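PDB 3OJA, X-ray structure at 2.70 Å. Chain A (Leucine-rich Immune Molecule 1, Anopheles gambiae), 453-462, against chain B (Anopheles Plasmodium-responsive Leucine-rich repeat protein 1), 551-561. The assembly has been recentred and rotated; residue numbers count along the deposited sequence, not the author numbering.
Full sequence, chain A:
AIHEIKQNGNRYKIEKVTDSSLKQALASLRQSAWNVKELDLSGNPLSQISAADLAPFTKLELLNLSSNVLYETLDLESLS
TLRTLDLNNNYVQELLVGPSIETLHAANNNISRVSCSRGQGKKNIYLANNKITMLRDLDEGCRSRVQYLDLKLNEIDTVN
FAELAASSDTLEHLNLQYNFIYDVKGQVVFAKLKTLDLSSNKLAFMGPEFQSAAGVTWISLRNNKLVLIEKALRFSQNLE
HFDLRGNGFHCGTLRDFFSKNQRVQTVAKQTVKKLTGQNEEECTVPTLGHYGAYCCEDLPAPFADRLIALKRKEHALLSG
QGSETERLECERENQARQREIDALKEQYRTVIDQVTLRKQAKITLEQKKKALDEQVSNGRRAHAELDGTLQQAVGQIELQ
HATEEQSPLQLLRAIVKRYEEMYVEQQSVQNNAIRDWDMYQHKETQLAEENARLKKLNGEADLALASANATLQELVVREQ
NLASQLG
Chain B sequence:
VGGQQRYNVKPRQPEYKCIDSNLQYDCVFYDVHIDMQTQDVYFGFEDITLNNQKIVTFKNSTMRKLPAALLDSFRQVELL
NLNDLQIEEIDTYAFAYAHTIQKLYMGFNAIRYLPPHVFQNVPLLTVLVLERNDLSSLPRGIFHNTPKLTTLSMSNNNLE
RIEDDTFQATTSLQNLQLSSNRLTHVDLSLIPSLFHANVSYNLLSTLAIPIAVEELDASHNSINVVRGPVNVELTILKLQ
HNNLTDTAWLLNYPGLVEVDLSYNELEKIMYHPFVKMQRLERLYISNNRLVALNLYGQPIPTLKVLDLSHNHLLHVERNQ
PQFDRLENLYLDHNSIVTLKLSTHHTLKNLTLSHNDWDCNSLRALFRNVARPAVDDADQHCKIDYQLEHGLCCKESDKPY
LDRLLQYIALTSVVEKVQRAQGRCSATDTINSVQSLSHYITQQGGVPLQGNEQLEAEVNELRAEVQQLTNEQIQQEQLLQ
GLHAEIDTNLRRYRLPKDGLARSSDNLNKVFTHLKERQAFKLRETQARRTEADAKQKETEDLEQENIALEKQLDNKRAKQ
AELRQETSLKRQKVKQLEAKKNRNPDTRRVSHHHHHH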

ATOM      1  N   ARG A 453      27.685 -31.358  34.005  1.00 39.21           N
ATOM      2  CA  ARG A 453      28.508 -32.538  34.130  1.00 54.25           C
ATOM      3  C   ARG A 453      29.623 -32.319  35.200  1.00 61.43           C
ATOM      4  O   ARG A 453      29.877 -33.201  36.035  1.00 58.55           O
ATOM      5  CB  ARG A 453      29.059 -32.939  32.769  1.00 42.74           C
ATOM      6  CG  ARG A 453      30.163 -33.947  32.800  1.00 47.23           C
ATOM      7  CD  ARG A 453      30.941 -33.943  31.490  1.00 30.20           C
ATOM      8  NE  ARG A 453      32.195 -34.674  31.639  1.00 53.64           N
ATOM      9  CZ  ARG A 453      33.382 -34.149  31.964  1.00 54.58           C
ATOM     10  NH1 ARG A 453      33.524 -32.839  32.181  1.00 54.98           N
ATOM     11  NH2 ARG A 453      34.447 -34.948  32.069  1.00 52.69           N
ATOM     12  N   LEU A 454      30.266 -31.153  35.193  1.00 43.79           N
ATOM     13  CA  LEU A 454      31.270 -30.875  36.175  1.00 30.75           C
ATOM     14  C   LEU A 454      30.635 -30.624  37.545  1.00 44.62           C
ATOM     15  O   LEU A 454      31.176 -31.025  38.541  1.00 41.33           O
ATOM     16  CB  LEU A 454      32.111 -29.688  35.740  1.00 46.45           C
ATOM     17  CG  LEU A 454      33.048 -29.940  34.557  1.00 47.88           C
ATOM     18  CD1 LEU A 454      33.547 -28.643  34.031  1.00 46.12           C
ATOM     19  CD2 LEU A 454      34.205 -30.810  34.938  1.00 43.33           C
ATOM     20  N   LYS A 455      29.496 -29.959  37.619  1.00 40.55           N
ATOM     21  CA  LYS A 455      28.867 -29.712  38.917  1.00 41.16           C
ATOM     22  C   LYS A 455      28.426 -31.021  39.598  1.00 51.59           C
ATOM     23  O   LYS A 455      28.289 -31.088  40.820  1.00 59.52           O
ATOM     24  CB  LYS A 455      27.632 -28.818  38.769  1.00 40.30           C
ATOM     25  CG  LYS A 455      27.831 -27.317  39.036  1.00 44.74           C
ATOM     26  CD  LYS A 455      26.554 -26.541  38.617  1.00 49.67           C
ATOM     27  CE  LYS A 455      26.339 -25.176  39.280  1.00 40.80           C
ATOM     28  NZ  LYS A 455      26.838 -24.065  38.444  1.00 50.03           N
ATOM     29  N   LYS A 456      28.141 -32.048  38.812  1.00 51.15           N
ATOM     30  CA  LYS A 456      27.613 -33.281  39.362  1.00 42.25           C
ATOM     31  C   LYS A 456      28.853 -34.106  39.797  1.00 55.67           C
ATOM     32  O   LYS A 456      28.872 -34.641  40.901  1.00 43.50           O
ATOM     33  CB  LYS A 456      26.649 -33.964  38.354  1.00 31.37           C
ATOM     34  CG  LYS A 456      26.539 -35.467  38.412  1.00 35.46           C
ATOM     35  CD  LYS A 456      25.308 -36.001  37.679  1.00 37.61           C
ATOM     36  CE  LYS A 456      25.315 -37.566  37.590  1.00 45.88           C
ATOM     37  NZ  LYS A 456      26.643 -38.194  37.075  1.00 48.19           N
ATOM     38  N   LEU A 457      29.908 -34.147  38.977  1.00 41.43           N
ATOM     39  CA  LEU A 457      31.159 -34.728  39.408  1.00 26.45           C
ATOM     40  C   LEU A 457      31.700 -34.110  40.711  1.00 46.16           C
ATOM     41  O   LEU A 457      32.180 -34.827  41.561  1.00 57.33           O
ATOM     42  CB  LEU A 457      32.209 -34.567  38.346  1.00 34.74           C
ATOM     43  CG  LEU A 457      32.182 -35.512  37.170  1.00 42.93           C
ATOM     44  CD1 LEU A 457      33.498 -35.336  36.368  1.00 43.15           C
ATOM     45  CD2 LEU A 457      32.010 -36.946  37.637  1.00 32.48           C
ATOM     46  N   ASN A 458      31.673 -32.794  40.866  1.00 39.29           N
ATOM     47  CA  ASN A 458      32.030 -32.198  42.131  1.00 46.02           C
ATOM     48  C   ASN A 458      31.121 -32.692  43.260  1.00 55.08           C
ATOM     49  O   ASN A 458      31.597 -33.169  44.280  1.00 52.94           O
ATOM     50  CB  ASN A 458      31.976 -30.674  42.071  1.00 38.63           C
ATOM     51  CG  ASN A 458      33.292 -30.076  41.696  1.00 49.63           C
ATOM     52  OD1 ASN A 458      34.042 -30.650  40.910  1.00 55.12           O
ATOM     53  ND2 ASN A 458      33.584 -28.914  42.236  1.00 57.71           N
ATOM     54  N   GLY A 459      29.811 -32.590  43.088  1.00 45.61           N
ATOM     55  CA  GLY A 459      28.905 -33.072  44.108  1.00 39.83           C
ATOM     56  C   GLY A 459      29.306 -34.465  44.554  1.00 54.44           C
ATOM     57  O   GLY A 459      29.261 -34.758  45.728  1.00 56.15           O
ATOM     58  N   GLU A 460      29.730 -35.304  43.613  1.00 46.84           N
ATOM     59  CA  GLU A 460      30.077 -36.681  43.877  1.00 37.48           C
ATOM     60  C   GLU A 460      31.484 -36.852  44.481  1.00 61.01           C
ATOM     61  O   GLU A 460      31.732 -37.846  45.181  1.00 53.37           O
ATOM     62  CB  GLU A 460      29.964 -37.484  42.591  1.00 36.46           C
ATOM     63  CG  GLU A 460      28.557 -37.534  42.065  1.00 26.06           C
ATOM     64  CD  GLU A 460      28.447 -38.142  40.647  1.00 55.15           C
ATOM     65  OE1 GLU A 460      29.480 -38.406  39.919  1.00 40.67           O
ATOM     66  OE2 GLU A 460      27.275 -38.365  40.280  1.00 37.21           O
ATOM     67  N   ALA A 461      32.416 -35.933  44.211  1.00 46.57           N
ATOM     68  CA  ALA A 461      33.694 -36.006  44.906  1.00 45.94           C
ATOM     69  C   ALA A 461      33.424 -35.563  46.332  1.00 56.34           C
ATOM     70  O   ALA A 461      34.067 -36.055  47.254  1.00 51.46           O
ATOM     71  CB  ALA A 461      34.774 -35.144  44.281  1.00 26.44           C
ATOM     72  N   ASP A 462      32.460 -34.657  46.512  1.00 43.55           N
ATOM     73  CA  ASP A 462      32.204 -34.050  47.818  1.00 48.28           C
ATOM     74  C   ASP A 462      31.720 -35.172  48.711  1.00 57.98           C
ATOM     75  O   ASP A 462      32.109 -35.290  49.893  1.00 42.40           O
ATOM     76  CB  ASP A 462      31.141 -32.950  47.728  1.00 36.66           C
ATOM     77  CG  ASP A 462      31.735 -31.558  47.501  1.00 58.19           C
ATOM     78  OD1 ASP A 462      32.980 -31.410  47.506  1.00 45.37           O
ATOM     79  OD2 ASP A 462      30.936 -30.604  47.335  1.00 61.85           O
TER
ATOM     80  N   LYS B 551      38.958 -26.899  38.133  1.00 42.65           N
ATOM     81  CA  LYS B 551      40.068 -26.786  39.047  1.00 38.32           C
ATOM     82  C   LYS B 551      39.604 -27.333  40.372  1.00 47.46           C
ATOM     83  O   LYS B 551      40.361 -27.982  41.062  1.00 49.90           O
ATOM     84  CB  LYS B 551      40.497 -25.344  39.218  1.00 40.28           C
ATOM     85  CG  LYS B 551      41.554 -24.919  38.264  1.00 50.75           C
ATOM     86  CD  LYS B 551      41.391 -23.425  37.893  1.00 72.07           C
ATOM     87  CE  LYS B 551      42.513 -22.907  36.944  1.00 62.66           C
ATOM     88  NZ  LYS B 551      42.281 -21.454  36.662  1.00 64.28           N
ATOM     89  N   GLN B 552      38.355 -27.093  40.728  1.00 28.81           N
ATOM     90  CA  GLN B 552      37.835 -27.657  41.954  1.00 44.46           C
ATOM     91  C   GLN B 552      37.821 -29.196  41.956  1.00 53.99           C
ATOM     92  O   GLN B 552      38.115 -29.828  42.970  1.00 56.74           O
ATOM     93  CB  GLN B 552      36.453 -27.079  42.292  1.00 41.92           C
ATOM     94  CG  GLN B 552      36.574 -25.743  43.029  1.00 50.19           C
ATOM     95  CD  GLN B 552      35.229 -25.099  43.377  1.00 76.13           C
ATOM     96  OE1 GLN B 552      34.143 -25.638  43.060  1.00 67.03           O
ATOM     97  NE2 GLN B 552      35.293 -23.934  44.046  1.00 55.97           N
ATOM     98  N   LEU B 553      37.495 -29.792  40.822  1.00 50.65           N
ATOM     99  CA  LEU B 553      37.518 -31.225  40.674  1.00 41.71           C
ATOM    100  C   LEU B 553      38.941 -31.721  40.813  1.00 54.16           C
ATOM    101  O   LEU B 553      39.221 -32.817  41.310  1.00 55.89           O
ATOM    102  CB  LEU B 553      36.993 -31.570  39.302  1.00 35.81           C
ATOM    103  CG  LEU B 553      36.297 -32.906  39.260  1.00 46.06           C
ATOM    104  CD1 LEU B 553      35.463 -33.180  40.488  1.00 44.93           C
ATOM    105  CD2 LEU B 553      35.419 -32.930  38.082  1.00 50.04           C
ATOM    106  N   ASP B 554      39.859 -30.886  40.386  1.00 48.72           N
ATOM    107  CA  ASP B 554      41.261 -31.223  40.459  1.00 54.80           C
ATOM    108  C   ASP B 554      41.755 -31.212  41.908  1.00 58.50           C
ATOM    109  O   ASP B 554      42.463 -32.107  42.319  1.00 51.41           O
ATOM    110  CB  ASP B 554      42.045 -30.219  39.624  1.00 55.29           C
ATOM    111  CG  ASP B 554      43.218 -30.846  38.921  1.00 76.87           C
ATOM    112  OD1 ASP B 554      43.426 -30.514  37.716  1.00 69.36           O
ATOM    113  OD2 ASP B 554      43.919 -31.670  39.580  1.00 76.67           O
ATOM    114  N   ASN B 555      41.393 -30.180  42.669  1.00 46.16           N
ATOM    115  CA  ASN B 555      41.779 -30.111  44.054  1.00 39.92           C
ATOM    116  C   ASN B 555      41.196 -31.315  44.782  1.00 46.34           C
ATOM    117  O   ASN B 555      41.879 -31.923  45.567  1.00 35.33           O
ATOM    118  CB  ASN B 555      41.312 -28.806  44.745  1.00 38.41           C
ATOM    119  CG  ASN B 555      41.956 -27.536  44.153  1.00 54.76           C
ATOM    120  OD1 ASN B 555      42.908 -27.601  43.360  1.00 41.77           O
ATOM    121  ND2 ASN B 555      41.411 -26.357  44.538  1.00 47.69           N
ATOM    122  N   LYS B 556      39.937 -31.662  44.530  1.00 46.94           N
ATOM    123  CA  LYS B 556      39.304 -32.714  45.297  1.00 27.37           C
ATOM    124  C   LYS B 556      39.946 -34.056  45.028  1.00 33.93           C
ATOM    125  O   LYS B 556      40.008 -34.879  45.898  1.00 39.46           O
ATOM    126  CB  LYS B 556      37.821 -32.772  45.037  1.00 28.28           C
ATOM    127  CG  LYS B 556      37.065 -31.699  45.787  1.00 48.24           C
ATOM    128  CD  LYS B 556      35.588 -31.557  45.351  1.00 50.80           C
ATOM    129  CE  LYS B 556      35.031 -30.157  45.730  1.00 46.31           C
ATOM    130  NZ  LYS B 556      33.680 -29.869  45.163  1.00 45.34           N
ATOM    131  N   ARG B 557      40.454 -34.292  43.835  1.00 43.35           N
ATOM    132  CA  ARG B 557      41.189 -35.521  43.601  1.00 40.09           C
ATOM    133  C   ARG B 557      42.504 -35.564  44.401  1.00 43.26           C
ATOM    134  O   ARG B 557      42.826 -36.569  45.031  1.00 39.41           O
ATOM    135  CB  ARG B 557      41.467 -35.709  42.112  1.00 48.49           C
ATOM    136  CG  ARG B 557      40.287 -36.254  41.349  1.00 47.51           C
ATOM    137  CD  ARG B 557      40.723 -36.755  39.960  1.00 72.69           C
ATOM    138  NE  ARG B 557      41.252 -35.686  39.095  1.00 85.24           N
ATOM    139  CZ  ARG B 557      40.555 -35.041  38.142  1.00 87.83           C
ATOM    140  NH1 ARG B 557      39.267 -35.339  37.882  1.00 69.06           N
ATOM    141  NH2 ARG B 557      41.159 -34.086  37.429  1.00 79.95           N
ATOM    142  N   ALA B 558      43.270 -34.490  44.375  1.00 25.51           N
ATOM    143  CA  ALA B 558      44.418 -34.399  45.240  1.00 32.36           C
ATOM    144  C   ALA B 558      44.055 -34.666  46.732  1.00 44.06           C
ATOM    145  O   ALA B 558      44.815 -35.292  47.452  1.00 46.15           O
ATOM    146  CB  ALA B 558      45.093 -33.042  45.086  1.00 22.20           C
ATOM    147  N   LYS B 559      42.921 -34.175  47.208  1.00 31.82           N
ATOM    148  CA  LYS B 559      42.551 -34.389  48.586  1.00 47.72           C
ATOM    149  C   LYS B 559      42.193 -35.847  48.785  1.00 46.95           C
ATOM    150  O   LYS B 559      42.467 -36.436  49.829  1.00 44.16           O
ATOM    151  CB  LYS B 559      41.399 -33.488  49.017  1.00 31.83           C
ATOM    152  CG  LYS B 559      41.918 -32.209  49.612  1.00 49.48           C
ATOM    153  CD  LYS B 559      40.825 -31.132  49.787  1.00 67.27           C
ATOM    154  CE  LYS B 559      41.469 -29.756  50.109  1.00 73.01           C
ATOM    155  NZ  LYS B 559      40.474 -28.691  50.455  1.00 77.66           N
ATOM    156  N   GLN B 560      41.616 -36.454  47.768  1.00 41.39           N
ATOM    157  CA  GLN B 560      41.287 -37.854  47.881  1.00 42.29           C
ATOM    158  C   GLN B 560      42.555 -38.698  47.933  1.00 46.38           C
ATOM    159  O   GLN B 560      42.580 -39.727  48.590  1.00 55.16           O
ATOM    160  CB  GLN B 560      40.396 -38.294  46.743  1.00 31.22           C
ATOM    161  CG  GLN B 560      38.947 -38.099  47.000  1.00 49.12           C
ATOM    162  CD  GLN B 560      38.119 -38.465  45.780  1.00 66.69           C
ATOM    163  OE1 GLN B 560      38.616 -39.120  44.840  1.00 52.02           O
ATOM    164  NE2 GLN B 560      36.847 -38.035  45.775  1.00 60.40           N
ATOM    165  N   ALA B 561      43.610 -38.301  47.252  1.00 31.85           N
ATOM    166  CA  ALA B 561      44.772 -39.151  47.265  1.00 43.15           C
ATOM    167  C   ALA B 561      45.395 -39.059  48.628  1.00 42.23           C
ATOM    168  O   ALA B 561      45.801 -40.057  49.186  1.00 59.23           O
ATOM    169  CB  ALA B 561      45.772 -38.738  46.212  1.00 48.09           C
TER

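Two helices, one from each protein, run in nearly the same direction here, their axes inclined at 22° and approaching to 9.7 Å, a spacing that lets side chains interlock. Along chain B, the residues that meet chain A recur at steps of one, three and four, the periodicity that keeps one face of a helix against its neighbour.

The first of these is B:Gln552, whose CA–CB bond points toward chain A. It lies beside the side-chain amide of A:Asn458; that amide is probably turned over in the model, so the polar partners of A:Asn458 remain open. A polar but flexible chain suits this exposed position at the edge of the contact.

B:Leu553 is the centrepiece. Its CA–CB bond points sideways, but the t, p rotamer brings its end into a hole formed by A:Leu454, A:Leu457, A:Asn458 and A:Ala461. B:Leu553 CD2 packs 4.0 Å from CD2 of A:Leu454 and 3.5 Å from CD1 of A:Leu457, while B:Leu553 CD1 lies 4.3 Å from CB of A:Ala461. Branched leucine can touch several walls at once, and its burial removes a large apolar surface from water.

One turn later, B:Lys556 combines two kinds of contact. Its aliphatic stem covers A:Ala461, with B:Lys556 CD 3.8 Å from A:Ala461 CB, where the small methyl leaves the long chain room to pass. The extended chain then carries B:Lys556 NZ to OD1 of A:Asp462, 2.9 Å away, forming a salt bridge with a weak hydrogen bond. A:Asp462 starts from a CA–CB bond pointing away, yet its carboxylate comes nearer.

B:Gln560 closes the series, its CA–CB bond pointing toward chain A. Its long chain lies over the alanine methyl and brings a polar end near a backbone carbonyl: B:Gln560 NE2 is 3.9 Å from CB of A:Ala461 and 3.7 Å from its O.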